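Local coordinates for periplasmic divalent cation tolerance protein (Xylella fastidiosa, PDB 2NUH) that is of uncertain function but may bind copper and contribute to tolerance of divalent metal ions, at residues S10-L15 and I56-K61. Residues are numbered along the deposited sequence; the frame is centred on the assembly and turned at random. Where two conformers were deposited one is given.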
loop_
_atom_site.group_PDB
_atom_site.type_symbol
_atom_site.label_atom_id
_atom_site.label_comp_id
_atom_site.label_asym_id
_atom_site.label_seq_id
_atom_site.Cartn_x
_atom_site.Cartn_y
_atom_site.Cartn_z
ATOM N N SER A 10 -0.016 -3.240 2.382
ATOM C CA SER A 10 -0.799 -2.786 3.513
ATOM C C SER A 10 -2.107 -3.532 3.471
ATOM O O SER A 10 -2.402 -4.196 2.489
ATOM C CB SER A 10 -1.060 -1.285 3.426
ATOM O OG SER A 10 -1.684 -0.830 4.612
ATOM N N THR A 11 -2.886 -3.453 4.534
ATOM C CA THR A 11 -4.234 -3.981 4.491
ATOM C C THR A 11 -5.158 -2.943 5.057
ATOM O O THR A 11 -4.730 -2.091 5.838
ATOM C CB THR A 11 -4.400 -5.263 5.310
ATOM O OG1 THR A 11 -4.080 -4.998 6.676
ATOM C CG2 THR A 11 -3.509 -6.356 4.798
ATOM N N CYS A 12 -6.416 -2.997 4.661
ATOM C CA CYS A 12 -7.411 -2.134 5.279
ATOM C C CYS A 12 -8.649 -2.938 5.538
ATOM O O CYS A 12 -8.840 -3.997 4.954
ATOM C CB CYS A 12 -7.802 -0.919 4.443
ATOM S SG CYS A 12 -7.975 -1.255 2.728
ATOM N N PRO A 13 -9.497 -2.442 6.434
ATOM C CA PRO A 13 -10.621 -3.249 6.877
ATOM C C PRO A 13 -11.738 -3.397 5.859
ATOM O O PRO A 13 -12.527 -4.342 5.957
ATOM C CB PRO A 13 -11.134 -2.496 8.100
ATOM C CG PRO A 13 -10.698 -1.087 7.896
ATOM C CD PRO A 13 -9.403 -1.156 7.145
ATOM N N ASP A 14 -11.848 -2.472 4.912
ATOM C CA ASP A 14 -12.962 -2.571 3.983
ATOM C C ASP A 14 -12.754 -1.820 2.704
ATOM O O ASP A 14 -11.703 -1.224 2.494
ATOM C CB ASP A 14 -14.232 -2.065 4.649
ATOM C CG ASP A 14 -14.146 -0.609 5.058
ATOM O OD1 ASP A 14 -13.214 0.129 4.648
ATOM O OD2 ASP A 14 -15.043 -0.192 5.802
ATOM N N LEU A 15 -13.771 -1.837 1.849
ATOM C CA LEU A 15 -13.641 -1.228 0.540
ATOM C C LEU A 15 -13.502 0.298 0.562
ATOM O O LEU A 15 -12.670 0.813 -0.159
ATOM C CB LEU A 15 -14.724 -1.709 -0.446
ATOM C CG LEU A 15 -14.675 -3.209 -0.800
ATOM C CD1 LEU A 15 -15.961 -3.648 -1.491
ATOM C CD2 LEU A 15 -13.454 -3.606 -1.631
ATOM N N ILE A 56 -8.919 -5.985 3.099
ATOM C CA ILE A 56 -8.523 -5.836 1.712
ATOM C C ILE A 56 -7.020 -5.703 1.735
ATOM O O ILE A 56 -6.484 -4.914 2.511
ATOM C CB ILE A 56 -9.101 -4.548 1.120
ATOM C CG1 ILE A 56 -10.611 -4.455 1.391
ATOM C CG2 ILE A 56 -8.746 -4.400 -0.370
ATOM C CD1 ILE A 56 -11.414 -5.532 0.748
ATOM N N GLN A 57 -6.335 -6.484 0.910
ATOM C CA GLN A 57 -4.901 -6.378 0.800
ATOM C C GLN A 57 -4.572 -5.324 -0.230
ATOM O O GLN A 57 -5.158 -5.311 -1.313
ATOM C CB GLN A 57 -4.304 -7.731 0.398
ATOM C CG GLN A 57 -2.803 -7.690 0.163
ATOM C CD GLN A 57 -2.029 -7.569 1.441
ATOM O OE1 GLN A 57 -1.181 -6.677 1.599
ATOM N NE2 GLN A 57 -2.316 -8.447 2.367
ATOM N N LEU A 58 -3.647 -4.434 0.110
ATOM C CA LEU A 58 -3.202 -3.426 -0.830
ATOM C C LEU A 58 -1.802 -3.724 -1.287
ATOM O O LEU A 58 -0.959 -4.181 -0.506
ATOM C CB LEU A 58 -3.211 -2.033 -0.200
ATOM C CG LEU A 58 -4.534 -1.519 0.351
ATOM C CD1 LEU A 58 -4.265 -0.119 0.858
ATOM C CD2 LEU A 58 -5.601 -1.489 -0.715
ATOM N N LEU A 59 -1.579 -3.468 -2.567
ATOM C CA LEU A 59 -0.261 -3.530 -3.165
ATOM C C LEU A 59 -0.049 -2.179 -3.795
ATOM O O LEU A 59 -0.683 -1.835 -4.787
ATOM C CB LEU A 59 -0.171 -4.614 -4.244
ATOM C CG LEU A 59 -0.290 -6.076 -3.848
ATOM C CD1 LEU A 59 -0.301 -6.916 -5.098
ATOM C CD2 LEU A 59 0.869 -6.479 -2.982
ATOM N N ILE A 60 0.835 -1.409 -3.193
ATOM C CA ILE A 60 1.047 -0.031 -3.591
ATOM C C ILE A 60 2.345 0.039 -4.351
ATOM O O ILE A 60 3.377 -0.372 -3.841
ATOM C CB ILE A 60 1.124 0.849 -2.353
ATOM C CG1 ILE A 60 -0.210 0.811 -1.629
ATOM C CG2 ILE A 60 1.452 2.278 -2.725
ATOM C CD1 ILE A 60 -0.103 1.137 -0.158
ATOM N N LYS A 61 2.303 0.567 -5.571
ATOM C CA LYS A 61 3.506 0.640 -6.386
ATOM C C LYS A 61 4.014 2.067 -6.356
ATOM O O LYS A 61 3.316 2.993 -6.728
ATOM C CB LYS A 61 3.207 0.229 -7.826
ATOM C CG LYS A 61 3.309 -1.265 -8.107
ATOM C CD LYS A 61 2.128 -2.046 -7.594
ATOM C CE LYS A 61 0.927 -1.911 -8.503
ATOM N NZ LYS A 61 -0.252 -2.567 -7.906
#
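Strand 5-12 ends here against the middle of the long strand 50-63, an antiparallel pairing in the central sheet of the ferredoxin-like fold that CutA shares with the GlnB-like proteins. Two hydrogen-bonded pairs, S10 with L58 and C12 with I56, flank the non-hydrogen-bonded pair T11 with Q57. The bond from I56 N to C12 O is short (2.7 Å) and runs nearly along the C=O axis, whereas S10 N reaches L58 O at 3.2 Å from above the carbonyl plane. I56 O, besides taking C12 N in its plane, receives a CA-H...O contact from T11 CA at 3.1 Å. S10, C12, I56 and L58 share the face covered by helix 15-27, which follows strand 5-12 directly, as in the first beta-alpha-beta unit of a ferredoxin-like fold. In the conformer given, C12 SG (chi1 41°) lies between its backbone N and carbonyl carbon, 3.8 Å from I56 CB; the same side chain touches S17 and A18. Past the strand, I56 CG1 rests 3.6 Å from D14 O, and I56 CD1 touches L15 CD2 at 3.7 Å, the side chains crossing at about a right angle. D14 is the helix N-cap, its carboxylate capping a backbone N and OD1 also hydrogen-bonding S17 OG. On the other face, T11 and Q57 cross obliquely, T11 CG2 meeting the amide end of Q57, while T11 OG1 is hydrogen-bonded to E55 OE2.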